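Local coordinates for tailspike protein (PDB 3RIQ), which probably recognises and cleaves the lipopolysaccharide of Salmonella as an endorhamnosidase, serving as the receptor-binding part of the tailspike of phage 9NA, at residues K88-T93 / Q116-G121; V94-D99 / K120-N125; A163-Y168 / N183-E188; I212-G217 / I239-G244. One frame throughout, in Å; residues are numbered along the deposited sequence.

The four contacts form a compact cluster on one flank of a right-handed parallel beta-helix. Contacts 1 and 2 come first along the chain, interleaved in the excursion between strands 79-87 and 146-151; their centres lie about 10 Å apart and they share Lys120 and Gly121. Contacts 3 and 4 follow in series on the helix itself, with centres about 9 Å apart, and are joined because strands 184-194 and 211-214 are neighbours. Contact 1 packs on contact 3 at Pro91 and Trp187, while contact 2 meets contact 4 through Tyr95, Tyr214 and Arg242, so the excursion packs against consecutive rungs of the beta-helix in the receptor-binding domain.

Contact 1: K88-T93 / Q116-G121; sequences KTTPYT and QRLDKG
Thr93 and Arg117 meet at the threonine hydroxyl. OG1 of Thr93 donates to Lys120 O at 2.9 Å, in the carbonyl plane on a lone pair, and accepts from Arg117 NH2 at 3.1 Å, close to the guanidinium plane. A hydroxyl suits this buried place because it can give and take at once. With chi1 at 66°, OG1 lies between the backbone N and the carbonyl carbon of Thr93, where it faces both partners. The arginine, a straight chain out to NE, crosses the threonine obliquely, and its NH1 is held by Ser113 O. Gly121 brings its carbonyl carbon to 3.5 Å from Thr93 CB; its positive phi of 74° favours glycine, and a CB there would run into Thr93 OG1.

Gln116 serves two groups. Its CG sits over the centre of the Tyr92 ring, 3.6 Å from the centroid, in a CH-pi contact, and the amide plane continues nearly parallel to the ring. The same amide sends NE2 to Thr90 O at 2.9 Å in an almost straight bond (173°). Arg117 N binds Pro91 O at 3.0 Å, while Thr90 CG2 and OG1 pack on Arg117 and Leu118.

Backbone pairing sets these positions: Tyr92 and Gln116 form an antiparallel non-hydrogen-bonded pair, which puts both side chains on one face. Around this short ribbon of strands 92-93 and 115-116, Tyr92 rests on Asn138 and Val139 of helix 137-140, its N is bound by Gln142, and Thr89, just after strand 79-87, ties back to Asp66.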
loop_
_atom_site.group_PDB
_atom_site.type_symbol
_atom_site.label_atom_id
_atom_site.label_comp_id
_atom_site.label_asym_id
_atom_site.label_seq_id
_atom_site.Cartn_x
_atom_site.Cartn_y
_atom_site.Cartn_z
ATOM N N LYS A 88 34.083 -12.883 19.583
ATOM C CA LYS A 88 35.357 -12.660 20.259
ATOM C C LYS A 88 36.467 -12.406 19.214
ATOM O O LYS A 88 37.153 -11.383 19.250
ATOM C CB LYS A 88 35.682 -13.835 21.196
ATOM C CG LYS A 88 37.084 -13.677 21.838
ATOM C CD LYS A 88 37.363 -14.715 22.945
ATOM C CE LYS A 88 37.313 -16.171 22.419
ATOM N NZ LYS A 88 37.614 -17.246 23.487
ATOM N N THR A 89 36.587 -13.310 18.256
ATOM C CA THR A 89 37.553 -13.195 17.156
ATOM C C THR A 89 36.951 -12.367 16.019
ATOM O O THR A 89 35.791 -12.537 15.693
ATOM C CB THR A 89 37.889 -14.616 16.599
ATOM O OG1 THR A 89 38.412 -15.439 17.655
ATOM C CG2 THR A 89 38.937 -14.552 15.484
ATOM N N THR A 90 37.732 -11.457 15.435
ATOM C CA THR A 90 37.277 -10.672 14.300
ATOM C C THR A 90 37.325 -11.562 13.051
ATOM O O THR A 90 38.384 -12.114 12.731
ATOM C CB THR A 90 38.142 -9.417 14.100
ATOM O OG1 THR A 90 38.033 -8.586 15.273
ATOM C CG2 THR A 90 37.669 -8.646 12.867
ATOM N N PRO A 91 36.175 -11.741 12.369
ATOM C CA PRO A 91 36.169 -12.663 11.248
ATOM C C PRO A 91 36.690 -12.024 9.972
ATOM O O PRO A 91 36.598 -10.798 9.823
ATOM C CB PRO A 91 34.678 -12.934 11.043
ATOM C CG PRO A 91 34.008 -11.618 11.439
ATOM C CD PRO A 91 34.821 -11.214 12.670
ATOM N N TYR A 92 37.257 -12.840 9.084
ATOM C CA TYR A 92 37.414 -12.439 7.689
ATOM C C TYR A 92 36.029 -12.384 7.063
ATOM O O TYR A 92 35.236 -13.324 7.221
ATOM C CB TYR A 92 38.280 -13.468 6.933
ATOM C CG TYR A 92 39.734 -13.404 7.335
ATOM C CD1 TYR A 92 40.621 -12.520 6.685
ATOM C CD2 TYR A 92 40.235 -14.195 8.366
ATOM C CE1 TYR A 92 41.978 -12.455 7.046
ATOM C CE2 TYR A 92 41.557 -14.118 8.736
ATOM C CZ TYR A 92 42.427 -13.247 8.081
ATOM O OH TYR A 92 43.756 -13.206 8.467
ATOM N N THR A 93 35.726 -11.275 6.379
ATOM C CA THR A 93 34.464 -11.167 5.656
ATOM C C THR A 93 34.693 -10.838 4.206
ATOM O O THR A 93 35.697 -10.196 3.853
ATOM C CB THR A 93 33.492 -10.115 6.248
ATOM O OG1 THR A 93 34.039 -8.782 6.106
ATOM C CG2 THR A 93 33.198 -10.437 7.729
ATOM N N GLN A 116 39.670 -9.021 7.567
ATOM C CA GLN A 116 39.070 -8.980 8.911
ATOM C C GLN A 116 38.283 -7.698 9.170
ATOM O O GLN A 116 38.819 -6.588 9.055
ATOM C CB GLN A 116 40.150 -9.172 9.983
ATOM C CG GLN A 116 40.586 -10.604 10.067
ATOM C CD GLN A 116 41.626 -10.828 11.144
ATOM O OE1 GLN A 116 42.793 -10.473 10.967
ATOM N NE2 GLN A 116 41.208 -11.438 12.259
ATOM N N ARG A 117 37.004 -7.854 9.496
ATOM C CA ARG A 117 36.137 -6.712 9.757
ATOM C C ARG A 117 35.150 -7.071 10.840
ATOM O O ARG A 117 34.701 -8.222 10.943
ATOM C CB ARG A 117 35.315 -6.291 8.504
ATOM C CG ARG A 117 36.093 -5.988 7.241
ATOM C CD ARG A 117 35.111 -5.478 6.177
ATOM N NE ARG A 117 35.825 -5.139 4.952
ATOM C CZ ARG A 117 36.192 -6.014 4.020
ATOM N NH1 ARG A 117 36.852 -5.584 2.931
ATOM N NH2 ARG A 117 35.885 -7.293 4.146
ATOM N N LEU A 118 34.802 -6.072 11.631
ATOM C CA LEU A 118 33.675 -6.198 12.569
ATOM C C LEU A 118 32.421 -5.464 12.093
ATOM O O LEU A 118 31.344 -5.611 12.695
ATOM C CB LEU A 118 34.068 -5.617 13.936
ATOM C CG LEU A 118 35.025 -6.425 14.827
ATOM C CD1 LEU A 118 35.373 -5.672 16.101
ATOM C CD2 LEU A 118 34.382 -7.743 15.145
ATOM N N ASP A 119 32.559 -4.628 11.069
ATOM C CA ASP A 119 31.471 -3.686 10.719
ATOM C C ASP A 119 30.614 -4.077 9.514
ATOM O O ASP A 119 29.466 -3.639 9.420
ATOM C CB ASP A 119 32.001 -2.245 10.543
ATOM C CG ASP A 119 33.019 -2.116 9.388
ATOM O OD1 ASP A 119 33.801 -3.061 9.161
ATOM O OD2 ASP A 119 33.040 -1.071 8.683
ATOM N N LYS A 120 31.175 -4.826 8.562
ATOM C CA LYS A 120 30.452 -5.051 7.297
ATOM C C LYS A 120 31.024 -6.281 6.586
ATOM O O LYS A 120 32.100 -6.806 6.966
ATOM C CB LYS A 120 30.534 -3.810 6.374
ATOM C CG LYS A 120 31.904 -3.543 5.823
ATOM C CD LYS A 120 31.975 -2.131 5.252
ATOM C CE LYS A 120 33.210 -1.955 4.394
ATOM N NZ LYS A 120 33.472 -0.492 4.141
ATOM N N GLY A 121 30.351 -6.699 5.523
ATOM C CA GLY A 121 30.656 -7.975 4.873
ATOM C C GLY A 121 30.160 -9.140 5.709
ATOM O O GLY A 121 29.725 -8.963 6.839
#

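Contact 2: V94-D99 / K120-N125; sequences VYRFDD and KGYKPN
The Tyr95 ring carries Lys120 on one face and the backbone N of Phe97, displaced toward the rim, on the other. CE of Lys120 stands over the ring centre, 3.6 Å from the centroid of Tyr95, and NZ follows off-centre at 4.5 Å, a cation-pi contact. A long aliphatic chain ending in a charge suits this place, since it packs and attracts together. The Tyr122 ring has Val94 CG1 over one face, 3.8 Å from its centroid. Val94 chi1 of 62° sets CG1 there, toward the rim of the ring, as the two side chains run alongside each other from their backbones.

At the tip of Tyr122, OH receives a bond from Arg96 NE at 2.9 Å, nearly straight (170°) and in the guanidinium plane. Asp128 also bonds this hydroxyl and forms a salt bridge with Arg96 NH2, while Asp130 pairs with NH1; the acidic pair would offset the buried arginine's charge and fix its rotation.

The backbones meet where Val94 N binds Tyr122 O at 2.8 Å and Tyr122 N returns to Val94 O at 3.2 Å. This is a single antiparallel hydrogen-bonded bridge between irregular loops. Tyr95 and Lys120 lean on Tyr214 of strand 211-214, so the loops lie against the beta-helix, in an excursion that is probably the counterpart of the dorsal fin of the P22 tailspike.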
loop_
_atom_site.group_PDB
_atom_site.type_symbol
_atom_site.label_atom_id
_atom_site.label_comp_id
_atom_site.label_asym_id
_atom_site.label_seq_id
_atom_site.Cartn_x
_atom_site.Cartn_y
_atom_site.Cartn_z
ATOM N N VAL A 94 33.774 -11.294 3.357
ATOM C CA VAL A 94 33.720 -10.857 1.935
ATOM C C VAL A 94 32.827 -9.614 1.803
ATOM O O VAL A 94 31.762 -9.562 2.433
ATOM C CB VAL A 94 33.272 -12.029 0.989
ATOM C CG1 VAL A 94 31.836 -12.542 1.298
ATOM C CG2 VAL A 94 33.354 -11.595 -0.480
ATOM N N TYR A 95 33.294 -8.596 1.071
ATOM C CA TYR A 95 32.563 -7.348 0.910
ATOM C C TYR A 95 32.323 -7.108 -0.564
ATOM O O TYR A 95 33.258 -6.800 -1.318
ATOM C CB TYR A 95 33.340 -6.192 1.540
ATOM C CG TYR A 95 32.547 -4.892 1.534
ATOM C CD1 TYR A 95 31.344 -4.795 2.229
ATOM C CD2 TYR A 95 33.006 -3.770 0.860
ATOM C CE1 TYR A 95 30.605 -3.624 2.213
ATOM C CE2 TYR A 95 32.275 -2.552 0.857
ATOM C CZ TYR A 95 31.060 -2.508 1.539
ATOM O OH TYR A 95 30.320 -1.358 1.567
ATOM N N ARG A 96 31.077 -7.278 -0.994
ATOM C CA ARG A 96 30.793 -7.368 -2.451
ATOM C C ARG A 96 30.422 -6.029 -3.111
ATOM O O ARG A 96 29.731 -6.026 -4.130
ATOM C CB ARG A 96 29.647 -8.378 -2.686
ATOM C CG ARG A 96 30.021 -9.840 -2.369
ATOM C CD ARG A 96 28.878 -10.793 -2.646
ATOM N NE ARG A 96 29.274 -12.200 -2.508
ATOM C CZ ARG A 96 29.984 -12.887 -3.412
ATOM N NH1 ARG A 96 30.377 -12.311 -4.553
ATOM N NH2 ARG A 96 30.300 -14.159 -3.190
ATOM N N PHE A 97 30.860 -4.910 -2.529
ATOM C CA PHE A 97 30.436 -3.575 -2.980
ATOM C C PHE A 97 31.608 -2.627 -3.168
ATOM O O PHE A 97 32.627 -2.725 -2.497
ATOM C CB PHE A 97 29.365 -2.988 -2.027
ATOM C CG PHE A 97 28.206 -3.928 -1.845
ATOM C CD1 PHE A 97 27.141 -3.938 -2.764
ATOM C CD2 PHE A 97 28.234 -4.896 -0.822
ATOM C CE1 PHE A 97 26.105 -4.864 -2.653
ATOM C CE2 PHE A 97 27.218 -5.826 -0.697
ATOM C CZ PHE A 97 26.140 -5.814 -1.632
ATOM N N ASP A 98 31.454 -1.710 -4.112
ATOM C CA ASP A 98 32.496 -0.712 -4.369
ATOM C C ASP A 98 32.212 0.571 -3.589
ATOM O O ASP A 98 31.259 0.637 -2.781
ATOM C CB ASP A 98 32.669 -0.444 -5.885
ATOM C CG ASP A 98 31.433 0.211 -6.553
ATOM O OD1 ASP A 98 30.560 0.804 -5.857
ATOM O OD2 ASP A 98 31.377 0.155 -7.810
ATOM N N ASP A 99 33.017 1.599 -3.850
ATOM C CA ASP A 99 32.925 2.848 -3.117
ATOM C C ASP A 99 31.678 3.653 -3.432
ATOM O O ASP A 99 31.393 4.631 -2.720
ATOM C CB ASP A 99 34.188 3.687 -3.346
ATOM C CG ASP A 99 35.382 3.137 -2.599
ATOM O OD1 ASP A 99 35.180 2.321 -1.660
ATOM O OD2 ASP A 99 36.520 3.514 -2.937
ATOM N N LYS A 120 31.175 -4.826 8.562
ATOM C CA LYS A 120 30.452 -5.051 7.297
ATOM C C LYS A 120 31.024 -6.281 6.586
ATOM O O LYS A 120 32.100 -6.806 6.966
ATOM C CB LYS A 120 30.534 -3.810 6.374
ATOM C CG LYS A 120 31.904 -3.543 5.823
ATOM C CD LYS A 120 31.975 -2.131 5.252
ATOM C CE LYS A 120 33.210 -1.955 4.394
ATOM N NZ LYS A 120 33.472 -0.492 4.141
ATOM N N GLY A 121 30.351 -6.699 5.523
ATOM C CA GLY A 121 30.656 -7.975 4.873
ATOM C C GLY A 121 30.160 -9.140 5.709
ATOM O O GLY A 121 29.725 -8.963 6.839
ATOM N N TYR A 122 30.204 -10.326 5.123
ATOM C CA TYR A 122 29.829 -11.561 5.843
ATOM C C TYR A 122 30.878 -12.643 5.621
ATOM O O TYR A 122 31.686 -12.561 4.687
ATOM C CB TYR A 122 28.418 -12.037 5.405
ATOM C CG TYR A 122 28.335 -12.416 3.943
ATOM C CD1 TYR A 122 28.704 -13.700 3.518
ATOM C CD2 TYR A 122 27.872 -11.491 2.986
ATOM C CE1 TYR A 122 28.635 -14.071 2.154
ATOM C CE2 TYR A 122 27.822 -11.836 1.621
ATOM C CZ TYR A 122 28.204 -13.125 1.215
ATOM O OH TYR A 122 28.134 -13.463 -0.117
ATOM N N LYS A 123 30.863 -13.667 6.465
ATOM C CA LYS A 123 31.861 -14.739 6.337
ATOM C C LYS A 123 31.674 -15.559 5.045
ATOM O O LYS A 123 30.591 -16.030 4.746
ATOM C CB LYS A 123 31.879 -15.672 7.555
ATOM C CG LYS A 123 30.547 -16.297 7.911
ATOM C CD LYS A 123 30.705 -17.771 8.303
ATOM C CE LYS A 123 29.438 -18.239 8.974
ATOM N NZ LYS A 123 29.525 -19.687 9.412
ATOM N N PRO A 124 32.748 -15.742 4.284
ATOM C CA PRO A 124 32.653 -16.545 3.074
ATOM C C PRO A 124 32.222 -17.962 3.370
ATOM O O PRO A 124 32.590 -18.528 4.417
ATOM C CB PRO A 124 34.087 -16.573 2.550
ATOM C CG PRO A 124 34.724 -15.441 3.110
ATOM C CD PRO A 124 34.079 -15.150 4.451
ATOM N N ASN A 125 31.437 -18.523 2.460
ATOM C CA ASN A 125 30.844 -19.849 2.650
ATOM C C ASN A 125 30.497 -20.513 1.321
ATOM O O ASN A 125 30.766 -19.939 0.261
ATOM C CB ASN A 125 29.596 -19.772 3.515
ATOM C CG ASN A 125 28.466 -19.054 2.827
ATOM O OD1 ASN A 125 27.583 -19.675 2.215
ATOM N ND2 ASN A 125 28.499 -17.738 2.882
#

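Contact 3: A163-Y168 / N183-E188; sequences ATMGGY and NFIAWE
Ile185 O takes two backbone donors from the other segment: Gly166 N at 3.3 Å with a fair angle (159°), and Met165 N at 2.8 Å in a bond that is bent and weak (120°). In return Ile185 N donates to Ala163 O at 2.8 Å, nearly straight, and Ala163 N reaches Asn183 O at 3.1 Å. A water donates to Asn183 O at 2.8 Å and is hydrogen-bonded to Thr164 OG1 at 2.9 Å, a hydroxyl that also engages His84.

These are parallel strands of consecutive rungs of the beta-helix: Ala163 pairs with Phe184 and Thr164 with Ile185. After the corner at 164-165 the chain passes to a different face of the helix, hence the 93° between strands 166-168 and 184-186.

On the face shared by Ala163 and Phe184, the small Ala163 CB fits over the centre of the Phe184 ring, 4.0 Å from the centroid; Ile191 and Ile212 also pack on this ring. Its CZ and CE1 come to the edge of Tyr168, rim to rim. At the corner, Met165, bent at chi2, brings CE to Ile185 CG2 at 3.8 Å, while its CB meets Trp187. Asn183, held by Glu162, also packs on His175 of the second subunit.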
loop_
_atom_site.group_PDB
_atom_site.type_symbol
_atom_site.label_atom_id
_atom_site.label_comp_id
_atom_site.label_asym_id
_atom_site.label_seq_id
_atom_site.Cartn_x
_atom_site.Cartn_y
_atom_site.Cartn_z
ATOM N N ALA A 163 23.661 -7.148 17.685
ATOM C CA ALA A 163 24.718 -8.147 17.433
ATOM C C ALA A 163 25.878 -7.506 16.685
ATOM O O ALA A 163 25.671 -6.613 15.863
ATOM C CB ALA A 163 24.168 -9.293 16.576
ATOM N N THR A 164 27.069 -8.024 16.927
ATOM C CA THR A 164 28.240 -7.639 16.144
ATOM C C THR A 164 28.887 -8.950 15.721
ATOM O O THR A 164 29.595 -9.584 16.501
ATOM C CB THR A 164 29.216 -6.755 16.950
ATOM O OG1 THR A 164 28.525 -5.599 17.445
ATOM C CG2 THR A 164 30.396 -6.279 16.063
ATOM N N MET A 165 28.588 -9.366 14.495
ATOM C CA MET A 165 28.954 -10.682 14.000
ATOM C C MET A 165 28.385 -11.755 14.953
ATOM O O MET A 165 29.112 -12.578 15.516
ATOM C CB MET A 165 30.489 -10.809 13.814
ATOM C CG MET A 165 31.057 -9.792 12.853
ATOM S SD MET A 165 30.479 -10.003 11.153
ATOM C CE MET A 165 31.153 -8.510 10.362
ATOM N N GLY A 166 27.058 -11.721 15.128
ATOM C CA GLY A 166 26.361 -12.591 16.063
ATOM C C GLY A 166 24.923 -12.753 15.614
ATOM O O GLY A 166 24.456 -12.138 14.642
ATOM N N GLY A 167 24.194 -13.552 16.352
ATOM C CA GLY A 167 22.785 -13.781 16.042
ATOM C C GLY A 167 22.084 -14.593 17.088
ATOM O O GLY A 167 22.679 -14.948 18.122
ATOM N N TYR A 168 20.833 -14.920 16.792
ATOM C CA TYR A 168 19.917 -15.523 17.747
ATOM C C TYR A 168 19.269 -16.732 17.118
ATOM O O TYR A 168 18.640 -16.645 16.038
ATOM C CB TYR A 168 18.828 -14.523 18.200
ATOM C CG TYR A 168 19.449 -13.336 18.912
ATOM C CD1 TYR A 168 19.547 -13.303 20.308
ATOM C CD2 TYR A 168 19.964 -12.251 18.184
ATOM C CE1 TYR A 168 20.145 -12.228 20.948
ATOM C CE2 TYR A 168 20.566 -11.181 18.813
ATOM C CZ TYR A 168 20.668 -11.175 20.195
ATOM O OH TYR A 168 21.239 -10.101 20.832
ATOM N N ASN A 183 21.194 -2.089 15.538
ATOM C CA ASN A 183 22.639 -2.257 15.707
ATOM C C ASN A 183 23.027 -3.734 15.544
ATOM O O ASN A 183 23.708 -4.322 16.411
ATOM C CB ASN A 183 23.077 -1.734 17.073
ATOM C CG ASN A 183 22.655 -0.302 17.305
ATOM O OD1 ASN A 183 22.918 0.565 16.478
ATOM N ND2 ASN A 183 22.014 -0.037 18.460
ATOM N N PHE A 184 22.531 -4.332 14.461
ATOM C CA PHE A 184 22.509 -5.791 14.313
ATOM C C PHE A 184 23.280 -6.210 13.057
ATOM O O PHE A 184 22.759 -6.147 11.934
ATOM C CB PHE A 184 21.048 -6.249 14.280
ATOM C CG PHE A 184 20.829 -7.725 14.503
ATOM C CD1 PHE A 184 20.003 -8.160 15.539
ATOM C CD2 PHE A 184 21.455 -8.692 13.694
ATOM C CE1 PHE A 184 19.758 -9.543 15.743
ATOM C CE2 PHE A 184 21.244 -10.075 13.903
ATOM C CZ PHE A 184 20.388 -10.513 14.913
ATOM N N ILE A 185 24.542 -6.601 13.256
ATOM C CA ILE A 185 25.390 -7.128 12.183
ATOM C C ILE A 185 25.409 -8.640 12.404
ATOM O O ILE A 185 26.002 -9.129 13.409
ATOM C CB ILE A 185 26.787 -6.524 12.253
ATOM C CG1 ILE A 185 26.701 -4.991 12.182
ATOM C CG2 ILE A 185 27.672 -7.114 11.157
ATOM C CD1 ILE A 185 27.894 -4.298 12.726
ATOM N N ALA A 186 24.714 -9.383 11.536
ATOM C CA ALA A 186 24.494 -10.815 11.728
ATOM C C ALA A 186 25.737 -11.651 11.451
ATOM O O ALA A 186 26.721 -11.163 10.849
ATOM C CB ALA A 186 23.324 -11.258 10.818
ATOM N N TRP A 187 25.717 -12.895 11.924
ATOM C CA TRP A 187 26.816 -13.843 11.630
ATOM C C TRP A 187 26.402 -14.839 10.511
ATOM O O TRP A 187 27.020 -14.873 9.447
ATOM C CB TRP A 187 27.201 -14.574 12.919
ATOM C CG TRP A 187 28.263 -15.614 12.716
ATOM C CD1 TRP A 187 28.200 -16.947 13.067
ATOM C CD2 TRP A 187 29.566 -15.416 12.134
ATOM N NE1 TRP A 187 29.386 -17.576 12.740
ATOM C CE2 TRP A 187 30.240 -16.664 12.177
ATOM C CE3 TRP A 187 30.236 -14.303 11.609
ATOM C CZ2 TRP A 187 31.550 -16.830 11.693
ATOM C CZ3 TRP A 187 31.506 -14.463 11.122
ATOM C CH2 TRP A 187 32.172 -15.716 11.185
ATOM N N GLU A 188 25.332 -15.591 10.758
ATOM C CA GLU A 188 24.744 -16.506 9.792
ATOM C C GLU A 188 23.366 -15.919 9.435
ATOM O O GLU A 188 23.303 -14.788 8.925
ATOM C CB GLU A 188 24.730 -17.946 10.357
ATOM C CG GLU A 188 26.142 -18.489 10.443
ATOM C CD GLU A 188 26.305 -19.746 11.268
ATOM O OE1 GLU A 188 27.048 -20.628 10.798
ATOM O OE2 GLU A 188 25.760 -19.837 12.396
HETATM O O HOH W 1 26.479 -3.819 16.463
#

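Contact 4: I212-G217 / I239-G244; sequences IKYGSG and ISYRVG
Two strands from successive coils of the beta-helix, 211-214 and 238-241, pair side by side here as parallel strands of one face, the axes of their short segments 4.9 Å apart and 11° from parallel. Ile212 is level with Ser240 and Lys213 with Tyr241. Backbone bonds alternate between them, ending with Tyr214 N to Tyr241 O at 2.8 Å.

Beyond the strand ends, side chains join the backbone bonds. The Tyr214 hydroxyl receives a bond from Arg242 NH1 at 3.1 Å, near the guanidinium plane. A water spans Tyr214 OH, at 2.7 Å, and Tyr241 OH, at 2.8 Å, tying the two phenols together, while their rings meet obliquely, planes 70° apart. Arg242 lays CG over a face of the Tyr241 ring, offset toward the rim, and also reaches Gln274 and Tyr95 OH, so a long side chain with several donors suits this junction. Further on, Gly244 N binds Gly215 O at 2.8 Å, and Val243 presses CG1 on Tyr214 O. Phi of 79° by itself favours glycine at 215, and at Gly244 a CB would clash with Ser216 O.

Lys213 lays its CB and CG at the edge of the Tyr241 ring and sends NZ to Asp230 and Asp232 of the second subunit as salt bridges. Parallel pairing of equivalent strands from consecutive coils, each strand followed by a turn, is the hallmark of a right-handed parallel beta-helix; here Lys213 carries it to the subunit interface.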
loop_
_atom_site.group_PDB
_atom_site.type_symbol
_atom_site.label_atom_id
_atom_site.label_comp_id
_atom_site.label_asym_id
_atom_site.label_seq_id
_atom_site.Cartn_x
_atom_site.Cartn_y
_atom_site.Cartn_z
ATOM N N ILE A 212 18.244 -5.749 10.151
ATOM C CA ILE A 212 19.306 -6.753 10.292
ATOM C C ILE A 212 20.220 -6.594 9.080
ATOM O O ILE A 212 19.729 -6.520 7.940
ATOM C CB ILE A 212 18.667 -8.184 10.343
ATOM C CG1 ILE A 212 17.904 -8.348 11.688
ATOM C CG2 ILE A 212 19.740 -9.286 10.138
ATOM C CD1 ILE A 212 16.987 -9.521 11.721
ATOM N N LYS A 213 21.530 -6.592 9.327
ATOM C CA LYS A 213 22.552 -6.287 8.323
ATOM C C LYS A 213 23.544 -7.425 8.164
ATOM O O LYS A 213 23.991 -8.019 9.163
ATOM C CB LYS A 213 23.340 -5.042 8.750
ATOM C CG LYS A 213 22.460 -3.866 9.116
ATOM C CD LYS A 213 23.305 -2.617 9.462
ATOM C CE LYS A 213 22.372 -1.487 9.897
ATOM N NZ LYS A 213 23.095 -0.193 10.197
ATOM N N TYR A 214 23.906 -7.726 6.919
ATOM C CA TYR A 214 24.940 -8.745 6.636
ATOM C C TYR A 214 24.591 -10.129 7.228
ATOM O O TYR A 214 23.424 -10.513 7.221
ATOM C CB TYR A 214 26.369 -8.254 6.980
ATOM C CG TYR A 214 26.735 -7.010 6.193
ATOM C CD1 TYR A 214 27.116 -7.105 4.844
ATOM C CD2 TYR A 214 26.677 -5.732 6.775
ATOM C CE1 TYR A 214 27.428 -5.957 4.083
ATOM C CE2 TYR A 214 27.001 -4.550 6.033
ATOM C CZ TYR A 214 27.367 -4.685 4.684
ATOM O OH TYR A 214 27.687 -3.567 3.953
ATOM N N GLY A 215 25.603 -10.877 7.683
ATOM C CA GLY A 215 25.427 -12.316 7.943
ATOM C C GLY A 215 25.465 -13.135 6.686
ATOM O O GLY A 215 25.098 -12.654 5.602
ATOM N N SER A 216 25.945 -14.367 6.790
ATOM C CA SER A 216 26.041 -15.220 5.585
ATOM C C SER A 216 24.692 -15.799 5.167
ATOM O O SER A 216 24.595 -16.364 4.072
ATOM C CB SER A 216 27.056 -16.373 5.795
ATOM O OG SER A 216 26.591 -17.209 6.867
ATOM N N GLY A 217 23.685 -15.701 6.048
ATOM C CA GLY A 217 22.385 -16.340 5.836
ATOM C C GLY A 217 21.286 -15.354 5.441
ATOM O O GLY A 217 21.532 -14.365 4.725
ATOM N N ILE A 239 13.730 -4.117 7.837
ATOM C CA ILE A 239 14.692 -3.816 6.737
ATOM C C ILE A 239 15.760 -4.904 6.800
ATOM O O ILE A 239 16.367 -5.102 7.854
ATOM C CB ILE A 239 15.329 -2.407 6.900
ATOM C CG1 ILE A 239 14.240 -1.324 6.851
ATOM C CG2 ILE A 239 16.382 -2.205 5.829
ATOM C CD1 ILE A 239 14.729 0.053 7.214
ATOM N N SER A 240 15.995 -5.604 5.692
ATOM C CA SER A 240 17.021 -6.655 5.595
ATOM C C SER A 240 18.076 -6.125 4.641
ATOM O O SER A 240 17.774 -5.893 3.443
ATOM C CB SER A 240 16.383 -7.921 5.028
ATOM O OG SER A 240 17.363 -8.908 4.779
ATOM N N TYR A 241 19.289 -5.886 5.150
ATOM C CA TYR A 241 20.306 -5.154 4.371
ATOM C C TYR A 241 21.549 -5.977 4.097
ATOM O O TYR A 241 22.262 -6.359 5.041
ATOM C CB TYR A 241 20.713 -3.907 5.177
ATOM C CG TYR A 241 21.894 -3.126 4.616
ATOM C CD1 TYR A 241 21.862 -2.548 3.325
ATOM C CD2 TYR A 241 23.040 -2.938 5.407
ATOM C CE1 TYR A 241 22.956 -1.812 2.836
ATOM C CE2 TYR A 241 24.149 -2.196 4.925
ATOM C CZ TYR A 241 24.076 -1.634 3.636
ATOM O OH TYR A 241 25.114 -0.876 3.122
ATOM N N ARG A 242 21.789 -6.270 2.826
ATOM C CA ARG A 242 23.033 -6.958 2.397
ATOM C C ARG A 242 23.324 -8.301 3.084
ATOM O O ARG A 242 24.510 -8.658 3.368
ATOM C CB ARG A 242 24.242 -6.013 2.505
ATOM C CG ARG A 242 24.183 -4.944 1.429
ATOM C CD ARG A 242 25.358 -3.986 1.575
ATOM N NE ARG A 242 25.367 -2.994 0.509
ATOM C CZ ARG A 242 26.313 -2.075 0.391
ATOM N NH1 ARG A 242 27.356 -2.096 1.241
ATOM N NH2 ARG A 242 26.267 -1.199 -0.607
ATOM N N VAL A 243 22.260 -9.061 3.322
ATOM C CA VAL A 243 22.491 -10.425 3.812
ATOM C C VAL A 243 23.100 -11.306 2.705
ATOM O O VAL A 243 22.954 -11.047 1.494
ATOM C CB VAL A 243 21.211 -11.075 4.441
ATOM C CG1 VAL A 243 20.672 -10.153 5.514
ATOM C CG2 VAL A 243 20.162 -11.400 3.395
ATOM N N GLY A 244 23.796 -12.357 3.133
ATOM C CA GLY A 244 24.483 -13.250 2.173
ATOM C C GLY A 244 23.547 -14.232 1.452
ATOM O O GLY A 244 23.935 -14.790 0.396
HETATM O O HOH W 2 27.398 -1.065 4.806
#